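Local coordinates for protein valine-pyruvate aminotransferase (Salmonella typhimurium, PDB 3G7Q) that transfers an amino group between valine and pyruvate with the help of pyridoxal 5'-phosphate, a reaction probably serving alanine biosynthesis, at residues P309-R314 with M390-E395; A320-Y325 with A401-L406; Q165-V170 with K335-I340; W343-D348 with H385-M390. All coordinates share one frame; numbering follows the deposited sequence. Where two conformers were deposited one is given.

Interaction 1: P309-R314 with M390-E395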
loop_
_atom_site.group_PDB
_atom_site.type_symbol
_atom_site.label_atom_id
_atom_site.label_comp_id
_atom_site.label_asym_id
_atom_site.label_seq_id
_atom_site.Cartn_x
_atom_site.Cartn_y
_atom_site.Cartn_z
ATOM N N PRO A 309 13.142 11.339 24.894
ATOM C CA PRO A 309 13.460 11.022 26.306
ATOM C C PRO A 309 12.817 9.754 26.853
ATOM O O PRO A 309 13.387 9.100 27.735
ATOM C CB PRO A 309 12.958 12.241 27.082
ATOM C CG PRO A 309 12.597 13.228 26.093
ATOM C CD PRO A 309 12.456 12.636 24.774
ATOM N N PHE A 310 11.614 9.446 26.384
ATOM C CA PHE A 310 10.939 8.225 26.785
ATOM C C PHE A 310 11.777 7.010 26.411
ATOM O O PHE A 310 12.017 6.144 27.245
ATOM C CB PHE A 310 9.560 8.104 26.125
ATOM C CG PHE A 310 8.873 6.783 26.412
ATOM C CD1 PHE A 310 9.113 5.664 25.629
ATOM C CD2 PHE A 310 7.978 6.691 27.462
ATOM C CE1 PHE A 310 8.458 4.447 25.929
ATOM C CE2 PHE A 310 7.346 5.508 27.743
ATOM C CZ PHE A 310 7.593 4.400 26.977
ATOM N N TYR A 311 12.194 6.918 25.145
ATOM C CA TYR A 311 12.967 5.767 24.706
ATOM C C TYR A 311 14.361 5.734 25.322
ATOM O O TYR A 311 14.880 4.680 25.587
ATOM C CB TYR A 311 13.070 5.743 23.183
ATOM C CG TYR A 311 11.773 5.339 22.484
ATOM C CD1 TYR A 311 11.410 4.017 22.390
ATOM C CD2 TYR A 311 10.929 6.287 21.903
ATOM C CE1 TYR A 311 10.270 3.650 21.751
ATOM C CE2 TYR A 311 9.752 5.915 21.249
ATOM C CZ TYR A 311 9.424 4.600 21.194
ATOM O OH TYR A 311 8.279 4.171 20.556
ATOM N N TYR A 312 14.977 6.891 25.514
ATOM C CA TYR A 312 16.316 6.934 26.107
ATOM C C TYR A 312 16.270 6.351 27.528
ATOM O O TYR A 312 17.100 5.512 27.920
ATOM C CB TYR A 312 16.836 8.348 26.096
ATOM C CG TYR A 312 18.233 8.464 26.670
ATOM C CD1 TYR A 312 19.312 7.875 26.027
ATOM C CD2 TYR A 312 18.447 9.137 27.836
ATOM C CE1 TYR A 312 20.606 7.981 26.554
ATOM C CE2 TYR A 312 19.724 9.243 28.364
ATOM C CZ TYR A 312 20.786 8.668 27.705
ATOM O OH TYR A 312 22.048 8.799 28.248
ATOM N N GLN A 313 15.258 6.726 28.284
ATOM C CA GLN A 313 15.146 6.176 29.627
ATOM C C GLN A 313 14.878 4.684 29.603
ATOM O O GLN A 313 15.424 3.922 30.430
ATOM C CB GLN A 313 14.002 6.816 30.363
ATOM C CG GLN A 313 14.031 6.479 31.837
ATOM C CD GLN A 313 12.686 6.551 32.460
ATOM O OE1 GLN A 313 12.367 7.503 33.182
ATOM N NE2 GLN A 313 11.863 5.535 32.179
ATOM N N ARG A 314 14.019 4.276 28.684
ATOM C CA ARG A 314 13.637 2.878 28.577
ATOM C C ARG A 314 14.811 1.992 28.124
ATOM O O ARG A 314 14.964 0.879 28.623
ATOM C CB ARG A 314 12.403 2.731 27.675
ATOM C CG ARG A 314 11.640 1.427 27.841
ATOM C CD ARG A 314 11.111 1.271 29.312
ATOM N NE ARG A 314 10.000 2.163 29.650
ATOM C CZ ARG A 314 8.713 1.900 29.409
ATOM N NH1 ARG A 314 8.332 0.786 28.797
ATOM N NH2 ARG A 314 7.786 2.768 29.766
HETATM N N MSE A 390 16.277 -7.961 20.018
HETATM C CA MSE A 390 15.113 -7.805 20.882
HETATM C C MSE A 390 14.600 -6.368 20.796
HETATM O O MSE A 390 15.346 -5.445 20.432
HETATM C CB MSE A 390 15.428 -8.148 22.335
HETATM C CG MSE A 390 16.506 -7.326 22.967
HETATM SE SE MSE A 390 16.476 -7.650 24.941
HETATM C CE MSE A 390 15.021 -6.529 25.425
ATOM N N ASN A 391 13.331 -6.191 21.163
ATOM C CA ASN A 391 12.658 -4.888 21.213
ATOM C C ASN A 391 12.624 -4.498 22.685
ATOM O O ASN A 391 12.171 -5.300 23.503
ATOM C CB ASN A 391 11.260 -5.017 20.610
ATOM C CG ASN A 391 10.517 -3.702 20.550
ATOM O OD1 ASN A 391 10.547 -2.922 21.502
ATOM N ND2 ASN A 391 9.798 -3.469 19.430
ATOM N N TYR A 392 13.151 -3.322 23.041
ATOM C CA TYR A 392 13.217 -2.909 24.480
ATOM C C TYR A 392 12.001 -2.118 24.985
ATOM O O TYR A 392 11.997 -1.655 26.135
ATOM C CB TYR A 392 14.511 -2.127 24.765
ATOM C CG TYR A 392 14.657 -0.780 24.082
ATOM C CD1 TYR A 392 14.025 0.353 24.596
ATOM C CD2 TYR A 392 15.453 -0.635 22.960
ATOM C CE1 TYR A 392 14.137 1.580 23.981
ATOM C CE2 TYR A 392 15.617 0.602 22.365
ATOM C CZ TYR A 392 14.939 1.699 22.864
ATOM O OH TYR A 392 15.071 2.927 22.250
ATOM N N VAL A 393 10.990 -1.987 24.153
ATOM C CA VAL A 393 9.760 -1.244 24.477
ATOM C C VAL A 393 8.756 -1.909 25.431
ATOM O O VAL A 393 8.102 -1.195 26.194
ATOM C CB VAL A 393 8.977 -0.911 23.169
ATOM C CG1 VAL A 393 7.541 -0.530 23.464
ATOM C CG2 VAL A 393 9.696 0.137 22.391
ATOM N N PRO A 394 8.591 -3.245 25.381
ATOM C CA PRO A 394 7.592 -3.855 26.285
ATOM C C PRO A 394 7.802 -3.531 27.773
ATOM O O PRO A 394 8.879 -3.118 28.190
ATOM C CB PRO A 394 7.759 -5.349 26.026
ATOM C CG PRO A 394 8.254 -5.407 24.645
ATOM C CD PRO A 394 9.223 -4.263 24.545
ATOM N N GLU A 395 6.758 -3.734 28.579
ATOM C CA GLU A 395 6.858 -3.364 29.989
ATOM C C GLU A 395 8.003 -4.104 30.681
ATOM O O GLU A 395 8.278 -5.263 30.377
ATOM C CB GLU A 395 5.529 -3.578 30.726
ATOM C CG GLU A 395 4.381 -2.673 30.221
ATOM C CD GLU A 395 4.731 -1.187 30.263
ATOM O OE1 GLU A 395 5.324 -0.717 31.254
ATOM O OE2 GLU A 395 4.420 -0.480 29.286
#
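Tyr-392 holds its ring in the crowded position between backbone N and carbonyl carbon (chi1 66°), and so drives the phenol in against segment 309-314 of helix 299-325. The side chains of Tyr-392 and Tyr-311 cross at about a right angle: CE1 of Tyr-392 lies at the edge of the Tyr-311 ring, in its plane and 4.0 Å from Tyr-311 CD1. The Tyr-392 hydroxyl passes beside Tyr-311 CB (3.6 Å) and is hydrogen-bonded to Ala-339 O, while the Tyr-311 hydroxyl pairs with Ala-42 N. Val-393 CG2 also meets the Tyr-311 edge, 3.6 Å from CE1. Arg-314, folded at chi2 and chi3, lays CG 3.5 Å from Tyr-392 O and turns the edge of its guanidinium to the carbonyls of Val-393 and Pro-394. Phe-310 CZ lies 3.2 Å above the plane of the Arg-314 guanidinium, offset toward its rim. Val-393 N donates to Asn-391 OD1 (2.8 Å, 158°), closing an Asx turn by which strand 387-391 of this class I aminotransferase fold runs out toward helix 396-416.

Interaction 2: A320-Y325 with A401-L406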
loop_
_atom_site.group_PDB
_atom_site.type_symbol
_atom_site.label_atom_id
_atom_site.label_comp_id
_atom_site.label_asym_id
_atom_site.label_seq_id
_atom_site.Cartn_x
_atom_site.Cartn_y
_atom_site.Cartn_z
ATOM N N ALA A 320 20.193 -2.073 32.056
ATOM C CA ALA A 320 20.463 -2.337 33.470
ATOM C C ALA A 320 19.864 -3.696 33.890
ATOM O O ALA A 320 20.495 -4.416 34.654
ATOM C CB ALA A 320 19.934 -1.224 34.357
ATOM N N ILE A 321 18.671 -4.020 33.379
ATOM C CA ILE A 321 18.020 -5.316 33.660
ATOM C C ILE A 321 18.903 -6.417 33.105
ATOM O O ILE A 321 19.253 -7.359 33.816
ATOM C CB ILE A 321 16.592 -5.405 33.076
ATOM C CG1 ILE A 321 15.630 -4.446 33.789
ATOM C CG2 ILE A 321 16.028 -6.842 33.191
ATOM C CD1 ILE A 321 14.250 -4.306 33.081
ATOM N N ILE A 322 19.311 -6.282 31.849
ATOM C CA ILE A 322 20.179 -7.272 31.211
ATOM C C ILE A 322 21.437 -7.509 32.033
ATOM O O ILE A 322 21.821 -8.656 32.305
ATOM C CB ILE A 322 20.568 -6.856 29.765
ATOM C CG1 ILE A 322 19.332 -6.890 28.836
ATOM C CG2 ILE A 322 21.690 -7.771 29.200
ATOM C CD1 ILE A 322 19.594 -6.281 27.464
ATOM N N ARG A 323 22.082 -6.426 32.439
ATOM C CA ARG A 323 23.338 -6.542 33.185
ATOM C C ARG A 323 23.200 -7.166 34.587
ATOM O O ARG A 323 24.192 -7.669 35.144
ATOM C CB ARG A 323 24.028 -5.185 33.211
ATOM C CG ARG A 323 24.574 -4.787 31.837
ATOM C CD ARG A 323 25.821 -5.563 31.529
ATOM N NE ARG A 323 26.369 -5.338 30.173
ATOM C CZ ARG A 323 26.530 -6.239 29.211
ATOM N NH1 ARG A 323 26.208 -7.519 29.396
ATOM N NH2 ARG A 323 27.077 -5.847 28.060
ATOM N N ARG A 324 21.998 -7.184 35.151
ATOM C CA ARG A 324 21.788 -7.912 36.416
ATOM C C ARG A 324 21.895 -9.400 36.199
ATOM O O ARG A 324 22.200 -10.130 37.128
ATOM C CB ARG A 324 20.454 -7.583 37.039
ATOM C CG ARG A 324 20.473 -6.198 37.682
ATOM C CD ARG A 324 19.318 -5.946 38.596
ATOM N NE ARG A 324 18.112 -5.583 37.898
ATOM C CZ ARG A 324 17.003 -6.318 37.827
ATOM N NH1 ARG A 324 16.875 -7.510 38.423
ATOM N NH2 ARG A 324 15.984 -5.819 37.155
ATOM N N TYR A 325 21.662 -9.845 34.962
ATOM C CA TYR A 325 21.663 -11.291 34.625
ATOM C C TYR A 325 22.815 -11.768 33.780
ATOM O O TYR A 325 23.174 -12.960 33.857
ATOM C CB TYR A 325 20.354 -11.638 33.897
ATOM C CG TYR A 325 19.131 -11.567 34.778
ATOM C CD1 TYR A 325 18.749 -12.663 35.538
ATOM C CD2 TYR A 325 18.363 -10.382 34.883
ATOM C CE1 TYR A 325 17.649 -12.606 36.357
ATOM C CE2 TYR A 325 17.280 -10.317 35.730
ATOM C CZ TYR A 325 16.913 -11.451 36.447
ATOM O OH TYR A 325 15.818 -11.441 37.286
ATOM N N ALA A 401 11.325 -10.894 32.899
ATOM C CA ALA A 401 10.994 -12.311 32.813
ATOM C C ALA A 401 11.677 -12.947 31.598
ATOM O O ALA A 401 12.171 -14.077 31.692
ATOM C CB ALA A 401 9.475 -12.511 32.760
ATOM N N GLY A 402 11.694 -12.240 30.472
ATOM C CA GLY A 402 12.365 -12.740 29.246
ATOM C C GLY A 402 13.872 -12.865 29.417
ATOM O O GLY A 402 14.495 -13.863 29.003
ATOM N N VAL A 403 14.473 -11.847 30.017
ATOM C CA VAL A 403 15.924 -11.800 30.257
ATOM C C VAL A 403 16.347 -12.895 31.220
ATOM O O VAL A 403 17.383 -13.544 31.019
ATOM C CB VAL A 403 16.377 -10.377 30.730
ATOM C CG1 VAL A 403 17.795 -10.396 31.315
ATOM C CG2 VAL A 403 16.262 -9.373 29.550
ATOM N N LYS A 404 15.560 -13.127 32.262
ATOM C CA LYS A 404 15.865 -14.182 33.210
ATOM C C LYS A 404 15.939 -15.538 32.493
ATOM O O LYS A 404 16.874 -16.330 32.721
ATOM C CB LYS A 404 14.815 -14.213 34.319
ATOM C CG LYS A 404 15.034 -15.319 35.367
ATOM C CD LYS A 404 14.010 -15.226 36.479
ATOM C CE LYS A 404 14.215 -16.329 37.507
ATOM N NZ LYS A 404 13.254 -16.154 38.622
ATOM N N ILE A 405 14.958 -15.800 31.631
ATOM C CA ILE A 405 14.907 -17.056 30.866
ATOM C C ILE A 405 16.098 -17.098 29.891
ATOM O O ILE A 405 16.794 -18.120 29.786
ATOM C CB ILE A 405 13.556 -17.201 30.145
ATOM C CG1 ILE A 405 12.451 -17.521 31.184
ATOM C CG2 ILE A 405 13.602 -18.272 29.051
ATOM C CD1 ILE A 405 11.044 -17.449 30.621
ATOM N N LEU A 406 16.336 -15.992 29.206
ATOM C CA LEU A 406 17.493 -15.893 28.313
ATOM C C LEU A 406 18.785 -16.258 29.035
ATOM O O LEU A 406 19.564 -17.073 28.553
ATOM C CB LEU A 406 17.613 -14.481 27.709
ATOM C CG LEU A 406 18.863 -14.174 26.847
ATOM C CD1 LEU A 406 18.948 -15.046 25.600
ATOM C CD2 LEU A 406 18.951 -12.657 26.463
#
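The helix segments 320-325 and 401-406 run in broadly the same direction, their axes inclined by 29° with a closest approach of 9.4 Å. Val-403 points toward the partner helix and divides its two methyls between neighbours. CG1, anti to the backbone N (chi1 166°), lies against the base of the Tyr-325 side chain, 3.6 Å from Tyr-325 CD2 and 3.8 Å from Tyr-325 CB; CG2 reaches Ile-322 CG1 at 4.0 Å, the two side chains crossing at about a right angle. The Tyr-325 ring spreads over the backbone of the residue after Val-403: Lys-404 CA makes a CH-pi contact 4.2 Å from the ring centroid and 22° off its normal, and Lys-404 CB lies 3.8 Å from Tyr-325 CE1. Beyond this the lysine chain is fully extended and carries its ammonium away from segment 320-325. The Tyr-325 hydroxyl is hydrogen-bonded to Glu-400 OE2, and the other oxygen of that carboxylate forms a salt bridge with Arg-324, so one glutamate ties down two residues of the facing segment. Beside this apolar seam Ile-322 rests on Leu-342 and Leu-344 of strand 341-345, while Leu-406 packs on Leu-344 and on Leu-356 and Leu-360 of helix 353-362.

Interaction 3: Q165-V170 with K335-I340; sequences QFKYHV and KPEGAI
Lys-167 and Glu-337 meet end to end with their chains crossing at about a right angle. The lysine runs straight from the strand as far as CE and bends only at its last torsion (chi4 67°), which sets NZ 2.7 Å from Glu-337 OE1 in a salt bridge using the syn lone pair of that oxygen. A water closes the third side: it accepts from Lys-167 NZ at 3.2 Å and donates to Glu-337 OE2 at 2.7 Å. With Asn-195 OD1 and Val-196 O, four acceptors surround NZ, so its three protons must be shared among them; OE1 also takes the Val-196 N-H, and the glutamate of this buried pair is probably kept ionised. Gln-165 and Lys-335 cross obliquely instead, with Gln-165 OE1 resting 3.8 Å from Lys-335 CG, while the extended lysine leads away. Between these two pairs a nearly straight backbone bond joins Lys-335 N to Phe-166 O (2.8 Å, 170°). An inverse gamma turn centred on Pro-336 then takes the chain off the strand pair and places Glu-337 beside the residues that follow Gly-194, the last of the Asn-Pro-Thr-Gly motif characteristic of class I aminotransferases.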
loop_
_atom_site.group_PDB
_atom_site.type_symbol
_atom_site.label_atom_id
_atom_site.label_comp_id
_atom_site.label_asym_id
_atom_site.label_seq_id
_atom_site.Cartn_x
_atom_site.Cartn_y
_atom_site.Cartn_z
ATOM N N GLN A 165 29.937 -3.337 25.451
ATOM C CA GLN A 165 29.214 -2.892 24.263
ATOM C C GLN A 165 30.126 -2.990 23.043
ATOM O O GLN A 165 31.308 -3.335 23.156
ATOM C CB GLN A 165 28.626 -1.489 24.469
ATOM C CG GLN A 165 27.531 -1.502 25.520
ATOM C CD GLN A 165 26.863 -0.184 25.782
ATOM O OE1 GLN A 165 27.098 0.825 25.104
ATOM N NE2 GLN A 165 26.004 -0.185 26.798
ATOM N N PHE A 166 29.569 -2.697 21.872
ATOM C CA PHE A 166 30.366 -2.725 20.651
ATOM C C PHE A 166 29.667 -1.914 19.588
ATOM O O PHE A 166 28.485 -1.572 19.734
ATOM C CB PHE A 166 30.654 -4.151 20.178
ATOM C CG PHE A 166 29.454 -4.911 19.685
ATOM C CD1 PHE A 166 28.556 -5.462 20.576
ATOM C CD2 PHE A 166 29.251 -5.122 18.331
ATOM C CE1 PHE A 166 27.494 -6.198 20.144
ATOM C CE2 PHE A 166 28.149 -5.869 17.894
ATOM C CZ PHE A 166 27.278 -6.385 18.798
ATOM N N LYS A 167 30.393 -1.634 18.506
ATOM C CA LYS A 167 29.847 -0.849 17.418
ATOM C C LYS A 167 30.396 -1.362 16.076
ATOM O O LYS A 167 31.599 -1.598 15.933
ATOM C CB LYS A 167 30.236 0.623 17.592
ATOM C CG LYS A 167 29.722 1.537 16.499
ATOM C CD LYS A 167 29.957 3.018 16.799
ATOM C CE LYS A 167 29.664 3.916 15.576
ATOM N NZ LYS A 167 28.220 3.959 15.162
ATOM N N TYR A 168 29.501 -1.566 15.130
ATOM C CA TYR A 168 29.890 -1.965 13.792
ATOM C C TYR A 168 30.356 -0.741 13.027
ATOM O O TYR A 168 29.817 0.363 13.200
ATOM C CB TYR A 168 28.737 -2.585 13.045
ATOM C CG TYR A 168 28.250 -3.928 13.570
ATOM C CD1 TYR A 168 29.104 -5.022 13.644
ATOM C CD2 TYR A 168 26.940 -4.108 13.903
ATOM C CE1 TYR A 168 28.654 -6.280 14.091
ATOM C CE2 TYR A 168 26.465 -5.337 14.341
ATOM C CZ TYR A 168 27.338 -6.424 14.438
ATOM O OH TYR A 168 26.878 -7.634 14.887
ATOM N N HIS A 169 31.336 -0.959 12.162
ATOM C CA HIS A 169 31.894 0.073 11.277
ATOM C C HIS A 169 32.013 -0.424 9.845
ATOM O O HIS A 169 32.245 -1.603 9.617
ATOM C CB HIS A 169 33.274 0.491 11.758
ATOM C CG HIS A 169 33.239 1.295 13.018
ATOM N ND1 HIS A 169 32.926 2.641 13.026
ATOM C CD2 HIS A 169 33.446 0.946 14.307
ATOM C CE1 HIS A 169 32.972 3.086 14.270
ATOM N NE2 HIS A 169 33.284 2.080 15.067
ATOM N N VAL A 170 31.919 0.501 8.901
ATOM C CA VAL A 170 32.126 0.190 7.484
ATOM C C VAL A 170 33.585 -0.181 7.283
ATOM O O VAL A 170 34.486 0.556 7.698
ATOM C CB VAL A 170 31.797 1.385 6.569
ATOM C CG1 VAL A 170 32.095 1.035 5.085
ATOM C CG2 VAL A 170 30.339 1.882 6.739
ATOM N N LYS A 335 26.131 -0.789 20.991
ATOM C CA LYS A 335 25.839 0.546 21.551
ATOM C C LYS A 335 24.486 1.038 21.033
ATOM O O LYS A 335 24.250 1.076 19.852
ATOM C CB LYS A 335 26.945 1.527 21.195
ATOM C CG LYS A 335 26.704 2.868 21.867
ATOM C CD LYS A 335 27.792 3.833 21.498
ATOM C CE LYS A 335 27.632 5.088 22.360
ATOM N NZ LYS A 335 28.734 6.031 22.061
ATOM N N PRO A 336 23.551 1.347 21.935
ATOM C CA PRO A 336 22.219 1.728 21.492
ATOM C C PRO A 336 22.183 3.207 21.116
ATOM O O PRO A 336 21.924 4.062 21.951
ATOM C CB PRO A 336 21.356 1.420 22.731
ATOM C CG PRO A 336 22.184 1.601 23.801
ATOM C CD PRO A 336 23.618 1.255 23.403
ATOM N N GLU A 337 22.462 3.500 19.854
ATOM C CA GLU A 337 22.548 4.907 19.407
ATOM C C GLU A 337 21.224 5.476 18.891
ATOM O O GLU A 337 21.103 6.701 18.706
ATOM C CB GLU A 337 23.681 5.058 18.378
ATOM C CG GLU A 337 25.053 4.731 18.953
ATOM C CD GLU A 337 26.159 4.966 17.982
ATOM O OE1 GLU A 337 26.187 4.322 16.926
ATOM O OE2 GLU A 337 27.019 5.818 18.277
ATOM N N GLY A 338 20.215 4.631 18.731
ATOM C CA GLY A 338 18.906 5.039 18.312
ATOM C C GLY A 338 18.050 3.831 18.050
ATOM O O GLY A 338 18.476 2.683 18.270
ATOM N N ALA A 339 16.843 4.086 17.556
ATOM C CA ALA A 339 15.845 3.087 17.303
ATOM C C ALA A 339 15.371 2.387 18.607
ATOM O O ALA A 339 15.646 2.862 19.724
ATOM C CB ALA A 339 16.266 2.059 16.181
ATOM N N ILE A 340 14.634 1.311 18.425
ATOM C CA ILE A 340 13.858 0.700 19.521
ATOM C C ILE A 340 14.272 -0.734 19.864
ATOM O O ILE A 340 13.514 -1.476 20.523
ATOM C CB ILE A 340 12.327 0.748 19.163
ATOM C CG1 ILE A 340 11.986 -0.089 17.908
ATOM C CG2 ILE A 340 11.856 2.238 19.035
ATOM C CD1 ILE A 340 10.447 -0.231 17.609
HETATM O O HOH W 1 27.856 7.015 16.051
#

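Interaction 4: W343-D348 with H385-M390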
loop_
_atom_site.group_PDB
_atom_site.type_symbol
_atom_site.label_atom_id
_atom_site.label_comp_id
_atom_site.label_asym_id
_atom_site.label_seq_id
_atom_site.Cartn_x
_atom_site.Cartn_y
_atom_site.Cartn_z
ATOM N N TRP A 343 20.574 -5.148 20.181
ATOM C CA TRP A 343 21.229 -6.216 19.417
ATOM C C TRP A 343 22.229 -6.855 20.351
ATOM O O TRP A 343 23.217 -6.207 20.797
ATOM C CB TRP A 343 21.889 -5.622 18.197
ATOM C CG TRP A 343 22.646 -6.529 17.281
ATOM C CD1 TRP A 343 23.988 -6.627 17.147
ATOM C CD2 TRP A 343 22.080 -7.385 16.273
ATOM N NE1 TRP A 343 24.297 -7.502 16.156
ATOM C CE2 TRP A 343 23.149 -7.982 15.596
ATOM C CE3 TRP A 343 20.773 -7.716 15.903
ATOM C CZ2 TRP A 343 22.967 -8.892 14.549
ATOM C CZ3 TRP A 343 20.582 -8.605 14.851
ATOM C CH2 TRP A 343 21.676 -9.181 14.192
ATOM N N LEU A 344 21.975 -8.136 20.623
ATOM C CA LEU A 344 22.748 -8.905 21.585
ATOM C C LEU A 344 23.680 -9.864 20.873
ATOM O O LEU A 344 23.230 -10.660 20.049
ATOM C CB LEU A 344 21.819 -9.701 22.494
ATOM C CG LEU A 344 20.663 -8.889 23.138
ATOM C CD1 LEU A 344 19.774 -9.796 24.017
ATOM C CD2 LEU A 344 21.176 -7.655 23.885
ATOM N N TRP A 345 24.967 -9.781 21.208
ATOM C CA TRP A 345 25.998 -10.655 20.680
ATOM C C TRP A 345 26.510 -11.538 21.820
ATOM O O TRP A 345 27.201 -11.053 22.704
ATOM C CB TRP A 345 27.118 -9.844 20.045
ATOM C CG TRP A 345 28.319 -10.624 19.600
ATOM C CD1 TRP A 345 28.368 -11.947 19.226
ATOM C CD2 TRP A 345 29.638 -10.097 19.381
ATOM N NE1 TRP A 345 29.659 -12.283 18.863
ATOM C CE2 TRP A 345 30.452 -11.166 18.945
ATOM C CE3 TRP A 345 30.210 -8.832 19.525
ATOM C CZ2 TRP A 345 31.808 -11.005 18.658
ATOM C CZ3 TRP A 345 31.586 -8.682 19.254
ATOM C CH2 TRP A 345 32.357 -9.774 18.843
ATOM N N PHE A 346 26.147 -12.818 21.776
ATOM C CA PHE A 346 26.524 -13.810 22.783
ATOM C C PHE A 346 27.869 -14.314 22.326
ATOM O O PHE A 346 27.997 -15.347 21.666
ATOM C CB PHE A 346 25.446 -14.893 22.886
ATOM C CG PHE A 346 24.069 -14.328 23.131
ATOM C CD1 PHE A 346 23.793 -13.607 24.288
ATOM C CD2 PHE A 346 23.050 -14.483 22.192
ATOM C CE1 PHE A 346 22.540 -13.091 24.509
ATOM C CE2 PHE A 346 21.793 -13.963 22.424
ATOM C CZ PHE A 346 21.535 -13.262 23.569
ATOM N N LYS A 347 28.907 -13.547 22.652
ATOM C CA LYS A 347 30.222 -13.787 22.021
ATOM C C LYS A 347 30.739 -15.198 22.273
ATOM O O LYS A 347 30.757 -15.660 23.393
ATOM C CB LYS A 347 31.264 -12.725 22.420
ATOM C CG LYS A 347 32.631 -12.893 21.719
ATOM C CD LYS A 347 33.552 -11.654 21.845
ATOM C CE LYS A 347 34.861 -11.858 21.044
ATOM N NZ LYS A 347 35.660 -12.976 21.607
ATOM N N ASP A 348 31.083 -15.873 21.181
ATOM C CA ASP A 348 31.589 -17.250 21.210
ATOM C C ASP A 348 30.576 -18.270 21.786
ATOM O O ASP A 348 30.981 -19.352 22.228
ATOM C CB ASP A 348 32.945 -17.336 21.941
ATOM C CG ASP A 348 33.988 -16.418 21.338
ATOM O OD1 ASP A 348 34.041 -16.264 20.099
ATOM O OD2 ASP A 348 34.740 -15.834 22.114
ATOM N N HIS A 385 25.655 -16.097 13.582
ATOM C CA HIS A 385 24.932 -17.101 14.364
ATOM C C HIS A 385 25.105 -16.935 15.870
ATOM O O HIS A 385 24.761 -17.835 16.643
ATOM C CB HIS A 385 25.398 -18.491 13.912
ATOM C CG HIS A 385 25.029 -18.779 12.505
ATOM N ND1 HIS A 385 23.736 -19.104 12.157
ATOM C CD2 HIS A 385 25.734 -18.722 11.352
ATOM C CE1 HIS A 385 23.670 -19.279 10.849
ATOM N NE2 HIS A 385 24.868 -19.048 10.333
ATOM N N GLN A 386 25.626 -15.794 16.305
ATOM C CA GLN A 386 25.840 -15.541 17.718
ATOM C C GLN A 386 25.058 -14.320 18.203
ATOM O O GLN A 386 25.220 -13.926 19.344
ATOM C CB GLN A 386 27.330 -15.318 17.978
ATOM C CG GLN A 386 28.167 -16.518 17.626
ATOM C CD GLN A 386 29.667 -16.306 17.740
ATOM O OE1 GLN A 386 30.169 -15.274 18.216
ATOM N NE2 GLN A 386 30.402 -17.308 17.290
ATOM N N CYS A 387 24.196 -13.754 17.349
ATOM C CA CYS A 387 23.455 -12.542 17.690
ATOM C C CYS A 387 21.955 -12.748 17.654
ATOM O O CYS A 387 21.455 -13.657 16.977
ATOM C CB CYS A 387 23.802 -11.404 16.727
ATOM S SG CYS A 387 25.531 -10.891 16.638
HETATM N N MSE A 388 21.246 -11.896 18.384
HETATM C CA MSE A 388 19.797 -11.851 18.363
HETATM C C MSE A 388 19.325 -10.426 18.512
HETATM O O MSE A 388 19.991 -9.604 19.133
HETATM C CB MSE A 388 19.178 -12.666 19.499
HETATM C CG MSE A 388 19.525 -14.148 19.444
HETATM SE SE MSE A 388 18.294 -15.234 20.516
HETATM C CE MSE A 388 17.126 -15.078 19.077
ATOM N N ARG A 389 18.158 -10.132 17.951
ATOM C CA ARG A 389 17.549 -8.824 18.142
ATOM C C ARG A 389 16.372 -8.923 19.114
ATOM O O ARG A 389 15.546 -9.840 19.011
ATOM C CB ARG A 389 16.995 -8.290 16.831
ATOM C CG ARG A 389 16.543 -6.832 16.893
ATOM C CD ARG A 389 15.695 -6.442 15.652
ATOM N NE ARG A 389 14.309 -6.926 15.725
ATOM C CZ ARG A 389 13.414 -6.808 14.737
ATOM N NH1 ARG A 389 13.740 -6.222 13.589
ATOM N NH2 ARG A 389 12.183 -7.286 14.889
HETATM N N MSE A 390 16.277 -7.961 20.018
HETATM C CA MSE A 390 15.113 -7.805 20.882
HETATM C C MSE A 390 14.600 -6.368 20.796
HETATM O O MSE A 390 15.346 -5.445 20.432
HETATM C CB MSE A 390 15.428 -8.148 22.335
HETATM C CG MSE A 390 16.506 -7.326 22.967
HETATM SE SE MSE A 390 16.476 -7.650 24.941
HETATM C CE MSE A 390 15.021 -6.529 25.425
HETATM O O HOH W 2 33.212 -17.805 18.038
#
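Backbone hydrogen bonds join the strands in antiparallel register. Leu-344 and Met-388 form a hydrogen-bonded pair, each N to the other's O at 2.9 Å, and Phe-346 N continues the ladder to Gln-386 O at 2.8 Å. Side-chain bonds converge on Gln-386 OE1. Trp-345 NE1 reaches it at 3.1 Å (166°), in the indole plane and on a lone pair, with the indole and amide nearly coplanar; Asp-348 N comes from above the amide plane at 3.2 Å. A water links Gln-386 NE2 to Asp-348 OD1. Sulfur-aromatic contacts set Cys-387 SG obliquely beside both indoles, while its CB packs against the rim of the Trp-343 indole, 3.4 Å from Trp-343 CZ2. Apolar packing covers the other face of the sheet, where Phe-346 CE2 meets the CG of selenomethionine Met-388 at 3.7 Å. Arg-389 touches the Trp-343 edge with CB, but its guanidinium leaves to bond Asn-191 and Gly-37 O. The Arg-389 to Asn-191 bond is consistent with the arginine-asparagine pairing at the active site of class I aminotransferases.

The four contacts lie with centres 13 to 20 Å apart, all within the class I aminotransferase fold. Interactions 1, 3 and 4 reach the same six-stranded mixed sheet, whereas interactions 1 and 2 share helix 299-325, which packs against it; strand 387-391 serves interactions 1 and 4, whose segments overlap at Met-390, and leads into helix 396-416 of interaction 2. Along the chain interaction 3 opens first and crosses interactions 1 and 2, which also cross each other, while interaction 4 is nested inside both of those. Interactions 2 and 4 touch where Leu-406 CD1 meets Phe-346 CZ (3.7 Å). Widely separated chain regions are thus knitted into one sheet backed by helices.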